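Local coordinates for enterotoxin SEN variant (Staphylococcus aureus, PDB 6KRY), which probably acts as a secreted superantigen toxin of the staphylococcal/streptococcal toxin family, at residues I171-N185 and S214-K226. Numbering follows the deposited sequence.
Sequences IQKGCIFFHSNNHQN and SSSNYHIDVFLYK
H179 CB lies over one face of the H219 imidazole, 3.8 Å from the ring centroid, in a CH-pi contact. At the edge of the same ring, H219 ND1 donates to N181 OD1 at 2.6 Å. The bond is nearly straight (177°), and the oxygen sits in the ring plane. H219 CG stands between its own backbone N and carbonyl carbon (chi1 64°), which brings the ring toward strand 173-180 and N181. The short bond probably fixes the rotation of the imidazole. N181 ND2 also donates to a water.

S180 CA packs over one face of the Y218 ring, while F178 C lies at the ring edge. The F177 and F223 rings have their planes at 88°, and F177 CD2 comes 3.8 Å from F223 CE2. F126 of strand 114-127 meets the F223 ring, and Y189 meets F177.

Strands 173-180 and 218-225 run antiparallel in the mixed sheet of the C-terminal beta-grasp domain. Strand 218-225 is central, with strand 114-127 on its other side. Paired backbone bonds join C175 to F223, F177 to D221 and H179 to H219. On the sheet face with I176, F178, I220 and V222, I176 CG1 touches I220 CG2 at 3.5 Å. Helix 146-161 covers this face through V153 and L157.

At one end, the pairing is interrupted by a classic beta bulge, with Q172 and K173 set against the single residue Y225. Y225 O accepts from both backbone nitrogens, at 2.8 Å from Q172 N and 3.2 Å from K173 N. At the other end, N217 OD1 accepts from N182 N. N217 ND2 donates to N182 OD1 at 3.1 Å, and Q184 N reaches that oxygen from the opposite face, closing an Asx turn.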
ATOM      1  N   ILE A 171      -9.208   2.103 -19.771  1.00 19.49           N
ATOM      2  CA  ILE A 171      -7.847   1.603 -19.374  1.00 18.91           C
ATOM      3  C   ILE A 171      -7.893   0.080 -19.196  1.00 15.95           C
ATOM      4  O   ILE A 171      -8.679  -0.392 -18.392  1.00 15.77           O
ATOM      5  CB  ILE A 171      -7.355   2.313 -18.101  1.00 20.84           C
ATOM      6  CG1 ILE A 171      -7.334   3.844 -18.236  1.00 23.49           C
ATOM      7  CG2 ILE A 171      -6.004   1.767 -17.684  1.00 19.15           C
ATOM      8  CD1 ILE A 171      -6.502   4.343 -19.382  1.00 26.23           C
ATOM      9  N   GLN A 172      -7.069  -0.678 -19.940  1.00 15.02           N
ATOM     10  CA  GLN A 172      -7.073  -2.141 -19.865  1.00 15.46           C
ATOM     11  C   GLN A 172      -5.821  -2.693 -19.199  1.00 13.82           C
ATOM     12  O   GLN A 172      -5.848  -3.818 -18.705  1.00 12.30           O
ATOM     13  CB  GLN A 172      -7.224  -2.780 -21.252  1.00 18.22           C
ATOM     14  CG  GLN A 172      -8.675  -2.863 -21.717  1.00 21.39           C
ATOM     15  CD  GLN A 172      -9.544  -3.665 -20.772  1.00 20.92           C
ATOM     16  OE1 GLN A 172      -9.165  -4.751 -20.321  1.00 20.21           O
ATOM     17  NE2 GLN A 172     -10.724  -3.122 -20.474  1.00 19.50           N
ATOM     18  N   LYS A 173      -4.708  -1.958 -19.271  1.00 12.48           N
ATOM     19  CA  LYS A 173      -3.484  -2.431 -18.689  1.00 13.58           C
ATOM     20  C   LYS A 173      -2.758  -1.221 -18.082  1.00 12.93           C
ATOM     21  O   LYS A 173      -2.988  -0.054 -18.471  1.00 13.83           O
ATOM     22  CB  LYS A 173      -2.544  -3.100 -19.702  1.00 14.77           C
ATOM     23  CG  LYS A 173      -3.099  -4.328 -20.433  1.00 16.06           C
ATOM     24  CD  LYS A 173      -2.099  -5.025 -21.350  1.00 18.81           C
ATOM     25  CE  LYS A 173      -2.559  -6.415 -21.767  1.00 19.12           C
ATOM     26  NZ  LYS A 173      -1.578  -7.049 -22.674  1.00 22.45           N
ATOM     27  N   GLY A 174      -1.877  -1.517 -17.136  1.00 12.66           N
ATOM     28  CA  GLY A 174      -1.101  -0.438 -16.568  1.00 13.07           C
ATOM     29  C   GLY A 174      -0.104  -0.933 -15.554  1.00 12.64           C
ATOM     30  O   GLY A 174      -0.274  -1.974 -14.935  1.00 11.51           O
ATOM     31  N   CYS A 175       0.906  -0.102 -15.308  1.00 12.42           N
ATOM     32  CA  CYS A 175       1.872  -0.439 -14.312  1.00 13.38           C
ATOM     33  C   CYS A 175       2.476   0.841 -13.690  1.00 12.99           C
ATOM     34  O   CYS A 175       2.385   1.941 -14.226  1.00 13.72           O
ATOM     35  CB  CYS A 175       2.940  -1.345 -14.879  1.00 14.14           C
ATOM     36  SG  CYS A 175       3.927  -0.553 -16.173  1.00 20.16           S
ATOM     37  N   ILE A 176       3.065   0.633 -12.520  1.00 12.69           N
ATOM     38  CA  ILE A 176       3.667   1.664 -11.709  1.00 13.16           C
ATOM     39  C   ILE A 176       5.116   1.268 -11.447  1.00 12.81           C
ATOM     40  O   ILE A 176       5.390   0.239 -10.915  1.00 11.40           O
ATOM     41  CB  ILE A 176       2.875   1.907 -10.418  1.00 13.71           C
ATOM     42  CG1 ILE A 176       3.593   2.985  -9.618  1.00 13.75           C
ATOM     43  CG2 ILE A 176       2.653   0.637  -9.604  1.00 14.80           C
ATOM     44  CD1 ILE A 176       2.864   3.492  -8.409  1.00 14.25           C
ATOM     45  N   PHE A 177       6.032   2.144 -11.882  1.00 15.30           N
ATOM     46  CA  PHE A 177       7.452   1.951 -11.781  1.00 16.02           C
ATOM     47  C   PHE A 177       8.044   2.870 -10.719  1.00 13.98           C
ATOM     48  O   PHE A 177       7.765   4.038 -10.724  1.00 14.47           O
ATOM     49  CB  PHE A 177       8.144   2.371 -13.079  1.00 19.92           C
ATOM     50  CG  PHE A 177       8.426   1.238 -14.019  1.00 23.52           C
ATOM     51  CD1 PHE A 177       9.600   0.511 -13.901  1.00 25.37           C
ATOM     52  CD2 PHE A 177       7.500   0.889 -14.991  1.00 26.48           C
ATOM     53  CE1 PHE A 177       9.858  -0.547 -14.765  1.00 28.49           C
ATOM     54  CE2 PHE A 177       7.756  -0.170 -15.842  1.00 27.12           C
ATOM     55  CZ  PHE A 177       8.937  -0.870 -15.732  1.00 28.58           C
ATOM     56  N   PHE A 178       8.920   2.324  -9.891  1.00 13.75           N
ATOM     57  CA  PHE A 178       9.614   3.054  -8.853  1.00 14.72           C
ATOM     58  C   PHE A 178      11.070   3.169  -9.287  1.00 16.28           C
ATOM     59  O   PHE A 178      11.730   2.137  -9.421  1.00 18.63           O
ATOM     60  CB  PHE A 178       9.470   2.340  -7.506  1.00 14.73           C
ATOM     61  CG  PHE A 178       8.040   2.269  -7.025  1.00 15.51           C
ATOM     62  CD1 PHE A 178       7.203   1.246  -7.429  1.00 16.76           C
ATOM     63  CD2 PHE A 178       7.527   3.260  -6.202  1.00 18.00           C
ATOM     64  CE1 PHE A 178       5.885   1.195  -6.997  1.00 17.35           C
ATOM     65  CE2 PHE A 178       6.203   3.217  -5.785  1.00 17.53           C
ATOM     66  CZ  PHE A 178       5.393   2.179  -6.179  1.00 18.37           C
ATOM     67  N   HIS A 179      11.529   4.392  -9.556  1.00 15.98           N
ATOM     68  CA  HIS A 179      12.885   4.646 -10.125  1.00 17.98           C
ATOM     69  C   HIS A 179      13.744   5.399  -9.115  1.00 18.26           C
ATOM     70  O   HIS A 179      13.283   6.391  -8.572  1.00 17.66           O
ATOM     71  CB  HIS A 179      12.808   5.531 -11.381  1.00 20.00           C
ATOM     72  CG  HIS A 179      12.366   4.779 -12.585  1.00 23.90           C
ATOM     73  ND1 HIS A 179      11.092   4.901 -13.099  1.00 25.20           N
ATOM     74  CD2 HIS A 179      13.006   3.854 -13.340  1.00 25.34           C
ATOM     75  CE1 HIS A 179      10.974   4.105 -14.157  1.00 25.59           C
ATOM     76  NE2 HIS A 179      12.120   3.428 -14.302  1.00 26.88           N
ATOM     77  N   SER A 180      14.993   4.962  -8.929  1.00 17.22           N
ATOM     78  CA  SER A 180      15.933   5.720  -8.095  1.00 18.94           C
ATOM     79  C   SER A 180      16.412   6.967  -8.870  1.00 19.87           C
ATOM     80  O   SER A 180      16.872   6.880 -10.008  1.00 19.81           O
ATOM     81  CB  SER A 180      17.080   4.842  -7.620  1.00 19.38           C
ATOM     82  OG  SER A 180      17.855   4.396  -8.705  1.00 21.26           O
ATOM     83  N   ASN A 181      16.334   8.131  -8.216  1.00 17.53           N
ATOM     84  CA  ASN A 181      16.812   9.395  -8.740  1.00 18.19           C
ATOM     85  C   ASN A 181      18.304   9.331  -9.070  1.00 17.28           C
ATOM     86  O   ASN A 181      18.725   9.880 -10.065  1.00 18.66           O
ATOM     87  CB  ASN A 181      16.610  10.547  -7.753  1.00 18.65           C
ATOM     88  CG  ASN A 181      15.151  10.810  -7.471  1.00 19.65           C
ATOM     89  OD1 ASN A 181      14.305  10.206  -8.104  1.00 21.76           O
ATOM     90  ND2 ASN A 181      14.861  11.683  -6.518  1.00 19.86           N
ATOM     91  N   ASN A 182      19.088   8.674  -8.222  1.00 18.61           N
ATOM     92  CA  ASN A 182      20.560   8.669  -8.372  1.00 19.30           C
ATOM     93  C   ASN A 182      21.039   7.486  -9.231  1.00 21.86           C
ATOM     94  O   ASN A 182      22.259   7.286  -9.347  1.00 21.57           O
ATOM     95  CB  ASN A 182      21.261   8.671  -7.011  1.00 18.20           C
ATOM     96  CG  ASN A 182      20.987   7.434  -6.181  1.00 17.75           C
ATOM     97  OD1 ASN A 182      20.409   6.448  -6.658  1.00 17.66           O
ATOM     98  ND2 ASN A 182      21.412   7.458  -4.926  1.00 17.30           N
ATOM     99  N   HIS A 183      20.108   6.658  -9.720  1.00 21.20           N
ATOM    100  CA  HIS A 183      20.378   5.485 -10.623  1.00 25.21           C
ATOM    101  C   HIS A 183      21.139   4.352  -9.939  1.00 27.06           C
ATOM    102  O   HIS A 183      21.623   3.453 -10.646  1.00 32.36           O
ATOM    103  CB  HIS A 183      21.161   5.880 -11.889  1.00 26.24           C
ATOM    104  CG  HIS A 183      20.564   7.057 -12.565  1.00 29.54           C
ATOM    105  ND1 HIS A 183      19.335   6.977 -13.209  1.00 32.12           N
ATOM    106  CD2 HIS A 183      20.966   8.341 -12.635  1.00 31.35           C
ATOM    107  CE1 HIS A 183      19.012   8.174 -13.671  1.00 33.39           C
ATOM    108  NE2 HIS A 183      19.992   9.031 -13.326  1.00 36.12           N
ATOM    109  N   GLN A 184      21.238   4.356  -8.604  1.00 24.63           N
ATOM    110  CA  GLN A 184      22.094   3.394  -7.949  1.00 26.29           C
ATOM    111  C   GLN A 184      21.338   2.111  -7.584  1.00 32.43           C
ATOM    112  O   GLN A 184      21.968   1.095  -7.268  1.00 32.10           O
ATOM    113  CB  GLN A 184      22.705   4.030  -6.715  1.00 29.20           C
ATOM    114  CG  GLN A 184      23.675   5.148  -7.054  1.00 30.10           C
ATOM    115  CD  GLN A 184      24.323   5.642  -5.790  1.00 33.10           C
ATOM    116  OE1 GLN A 184      24.239   4.980  -4.761  1.00 36.58           O
ATOM    117  NE2 GLN A 184      24.921   6.822  -5.848  1.00 31.74           N
ATOM    118  N   ASN A 185      20.001   2.155  -7.616  1.00 30.45           N
ATOM    119  CA  ASN A 185      19.163   0.974  -7.310  1.00 33.40           C
ATOM    120  C   ASN A 185      18.378   0.589  -8.565  1.00 33.83           C
ATOM    121  O   ASN A 185      17.959   1.459  -9.318  1.00 32.36           O
ATOM    122  CB  ASN A 185      18.243   1.236  -6.119  1.00 36.41           C
ATOM    123  CG  ASN A 185      18.962   1.970  -5.006  1.00 37.29           C
ATOM    124  OD1 ASN A 185      20.187   2.006  -4.983  1.00 44.93           O
ATOM    125  ND2 ASN A 185      18.222   2.575  -4.092  1.00 39.16           N
ATOM    126  N   SER A 214      14.250   5.169   0.443  1.00 11.92           N
ATOM    127  CA  SER A 214      14.542   6.542   0.790  1.00 12.84           C
ATOM    128  C   SER A 214      13.599   7.487   0.030  1.00 11.58           C
ATOM    129  O   SER A 214      13.629   7.576  -1.190  1.00 10.89           O
ATOM    130  CB  SER A 214      16.008   6.841   0.474  1.00 13.26           C
ATOM    131  OG  SER A 214      16.277   8.225   0.663  1.00 18.03           O
ATOM    132  N   SER A 215      12.780   8.237   0.746  1.00 12.52           N
ATOM    133  CA  SER A 215      11.837   9.193   0.095  1.00 12.34           C
ATOM    134  C   SER A 215      12.598  10.275  -0.695  1.00 12.68           C
ATOM    135  O   SER A 215      12.047  10.796  -1.649  1.00 13.53           O
ATOM    136  CB  SER A 215      10.882   9.808   1.066  1.00 11.99           C
ATOM    137  OG  SER A 215      11.563  10.570   2.045  1.00 12.21           O
ATOM    138  N   SER A 216      13.859  10.545  -0.347  1.00 12.17           N
ATOM    139  CA  SER A 216      14.648  11.578  -1.079  1.00 14.90           C
ATOM    140  C   SER A 216      15.067  11.052  -2.451  1.00 13.52           C
ATOM    141  O   SER A 216      15.401  11.846  -3.319  1.00 14.58           O
ATOM    142  CB  SER A 216      15.832  12.113  -0.308  1.00 15.35           C
ATOM    143  OG  SER A 216      16.907  11.186  -0.284  1.00 18.47           O
ATOM    144  N   ASN A 217      15.045   9.728  -2.658  1.00 13.27           N
ATOM    145  CA  ASN A 217      15.775   9.145  -3.796  1.00 14.48           C
ATOM    146  C   ASN A 217      14.870   8.435  -4.811  1.00 14.31           C
ATOM    147  O   ASN A 217      15.397   7.722  -5.628  1.00 14.66           O
ATOM    148  CB  ASN A 217      16.885   8.175  -3.355  1.00 13.07           C
ATOM    149  CG  ASN A 217      17.821   7.776  -4.486  1.00 13.00           C
ATOM    150  OD1 ASN A 217      18.164   8.596  -5.339  1.00 13.55           O
ATOM    151  ND2 ASN A 217      18.271   6.533  -4.465  1.00 12.76           N
ATOM    152  N   TYR A 218      13.548   8.648  -4.784  1.00 12.94           N
ATOM    153  CA  TYR A 218      12.676   7.902  -5.655  1.00 13.75           C
ATOM    154  C   TYR A 218      11.721   8.853  -6.371  1.00 12.44           C
ATOM    155  O   TYR A 218      11.305   9.898  -5.853  1.00 13.34           O
ATOM    156  CB  TYR A 218      11.945   6.775  -4.910  1.00 14.69           C
ATOM    157  CG  TYR A 218      12.759   5.516  -4.878  1.00 15.88           C
ATOM    158  CD1 TYR A 218      13.794   5.347  -3.970  1.00 16.92           C
ATOM    159  CD2 TYR A 218      12.559   4.527  -5.830  1.00 17.04           C
ATOM    160  CE1 TYR A 218      14.641   4.248  -4.041  1.00 18.82           C
ATOM    161  CE2 TYR A 218      13.383   3.418  -5.903  1.00 17.84           C
ATOM    162  CZ  TYR A 218      14.423   3.272  -5.004  1.00 19.23           C
ATOM    163  OH  TYR A 218      15.198   2.145  -5.032  1.00 21.76           O
ATOM    164  N   HIS A 219      11.364   8.471  -7.586  1.00 13.41           N
ATOM    165  CA  HIS A 219      10.265   9.109  -8.325  1.00 13.58           C
ATOM    166  C   HIS A 219       9.511   7.978  -9.020  1.00 13.40           C
ATOM    167  O   HIS A 219       9.994   6.830  -9.069  1.00 12.41           O
ATOM    168  CB  HIS A 219      10.751  10.176  -9.306  1.00 15.83           C
ATOM    169  CG  HIS A 219      11.611   9.658 -10.407  1.00 16.69           C
ATOM    170  ND1 HIS A 219      12.980   9.510 -10.251  1.00 18.71           N
ATOM    171  CD2 HIS A 219      11.320   9.220 -11.650  1.00 17.38           C
ATOM    172  CE1 HIS A 219      13.500   9.005 -11.352  1.00 18.88           C
ATOM    173  NE2 HIS A 219      12.507   8.870 -12.258  1.00 17.52           N
ATOM    174  N   ILE A 220       8.308   8.290  -9.463  1.00 12.81           N
ATOM    175  CA  ILE A 220       7.393   7.230  -9.933  1.00 12.25           C
ATOM    176  C   ILE A 220       6.960   7.549 -11.353  1.00 12.79           C
ATOM    177  O   ILE A 220       6.693   8.706 -11.663  1.00 13.74           O
ATOM    178  CB  ILE A 220       6.212   7.138  -8.972  1.00 12.41           C
ATOM    179  CG1 ILE A 220       6.740   6.792  -7.579  1.00 12.86           C
ATOM    180  CG2 ILE A 220       5.175   6.123  -9.444  1.00 13.15           C
ATOM    181  CD1 ILE A 220       5.687   6.928  -6.504  1.00 14.78           C
ATOM    182  N   ASP A 221       6.896   6.515 -12.198  1.00 12.64           N
ATOM    183  CA  ASP A 221       6.298   6.658 -13.509  1.00 14.12           C
ATOM    184  C   ASP A 221       5.153   5.650 -13.628  1.00 13.30           C
ATOM    185  O   ASP A 221       5.335   4.470 -13.348  1.00 12.31           O
ATOM    186  CB  ASP A 221       7.308   6.446 -14.626  1.00 16.14           C
ATOM    187  CG  ASP A 221       8.532   7.343 -14.555  1.00 21.70           C
ATOM    188  OD1 ASP A 221       8.353   8.549 -14.357  1.00 23.89           O
ATOM    189  OD2 ASP A 221       9.654   6.794 -14.665  1.00 26.58           O
ATOM    190  N   VAL A 222       3.996   6.126 -14.095  1.00 12.59           N
ATOM    191  CA  VAL A 222       2.824   5.301 -14.321  1.00 11.82           C
ATOM    192  C   VAL A 222       2.597   5.180 -15.843  1.00 12.24           C
ATOM    193  O   VAL A 222       2.578   6.221 -16.556  1.00 11.51           O
ATOM    194  CB  VAL A 222       1.595   5.929 -13.632  1.00 12.16           C
ATOM    195  CG1 VAL A 222       0.311   5.187 -13.965  1.00 11.66           C
ATOM    196  CG2 VAL A 222       1.786   6.009 -12.116  1.00 12.40           C
ATOM    197  N   PHE A 223       2.389   3.945 -16.321  1.00 11.36           N
ATOM    198  CA  PHE A 223       2.107   3.670 -17.734  1.00 13.19           C
ATOM    199  C   PHE A 223       0.730   3.032 -17.801  1.00 12.72           C
ATOM    200  O   PHE A 223       0.501   2.010 -17.181  1.00 13.24           O
ATOM    201  CB  PHE A 223       3.206   2.795 -18.347  1.00 14.15           C
ATOM    202  CG  PHE A 223       4.570   3.432 -18.346  1.00 16.42           C
ATOM    203  CD1 PHE A 223       4.935   4.331 -19.335  1.00 18.55           C
ATOM    204  CD2 PHE A 223       5.466   3.192 -17.315  1.00 17.16           C
ATOM    205  CE1 PHE A 223       6.174   4.951 -19.311  1.00 19.44           C
ATOM    206  CE2 PHE A 223       6.708   3.807 -17.294  1.00 18.22           C
ATOM    207  CZ  PHE A 223       7.056   4.677 -18.293  1.00 20.25           C
ATOM    208  N   LEU A 224      -0.176   3.661 -18.541  1.00 12.38           N
ATOM    209  CA  LEU A 224      -1.507   3.178 -18.733  1.00 13.56           C
ATOM    210  C   LEU A 224      -1.723   2.896 -20.227  1.00 13.03           C
ATOM    211  O   LEU A 224      -1.147   3.573 -21.064  1.00 11.88           O
ATOM    212  CB  LEU A 224      -2.515   4.228 -18.260  1.00 14.07           C
ATOM    213  CG  LEU A 224      -2.329   4.705 -16.809  1.00 13.96           C
ATOM    214  CD1 LEU A 224      -3.364   5.770 -16.486  1.00 14.57           C
ATOM    215  CD2 LEU A 224      -2.439   3.548 -15.837  1.00 15.01           C
ATOM    216  N   TYR A 225      -2.584   1.928 -20.524  1.00 13.90           N
ATOM    217  CA  TYR A 225      -2.818   1.504 -21.914  1.00 16.51           C
ATOM    218  C   TYR A 225      -4.309   1.204 -22.108  1.00 20.50           C
ATOM    219  O   TYR A 225      -4.927   0.530 -21.273  1.00 16.91           O
ATOM    220  CB  TYR A 225      -1.993   0.271 -22.271  1.00 17.69           C
ATOM    221  CG  TYR A 225      -0.516   0.453 -22.059  1.00 18.82           C
ATOM    222  CD1 TYR A 225       0.259   1.116 -22.996  1.00 19.84           C
ATOM    223  CD2 TYR A 225       0.097  -0.006 -20.900  1.00 17.70           C
ATOM    224  CE1 TYR A 225       1.616   1.310 -22.790  1.00 20.32           C
ATOM    225  CE2 TYR A 225       1.447   0.195 -20.679  1.00 18.86           C
ATOM    226  CZ  TYR A 225       2.207   0.847 -21.628  1.00 20.10           C
ATOM    227  OH  TYR A 225       3.549   1.004 -21.405  1.00 22.02           O
ATOM    228  N   LYS A 226      -4.846   1.694 -23.237  1.00 21.92           N
ATOM    229  CA  LYS A 226      -6.202   1.437 -23.690  1.00 27.85           C
ATOM    230  C   LYS A 226      -6.355   0.003 -24.203  1.00 26.80           C
ATOM    231  O   LYS A 226      -5.394  -0.622 -24.651  1.00 29.33           O
ATOM    232  CB  LYS A 226      -6.538   2.433 -24.805  1.00 34.57           C
ATOM    233  CG  LYS A 226      -7.293   3.683 -24.375  1.00 42.45           C
ATOM    234  CD  LYS A 226      -6.565   4.605 -23.393  1.00 45.92           C
ATOM    235  CE  LYS A 226      -6.128   5.939 -23.982  1.00 50.56           C
ATOM    236  NZ  LYS A 226      -7.036   6.445 -25.044  1.00 54.23           N
TER
HETATM  237  O   HOH W   1      12.011  12.294  -5.609  1.00 27.28           O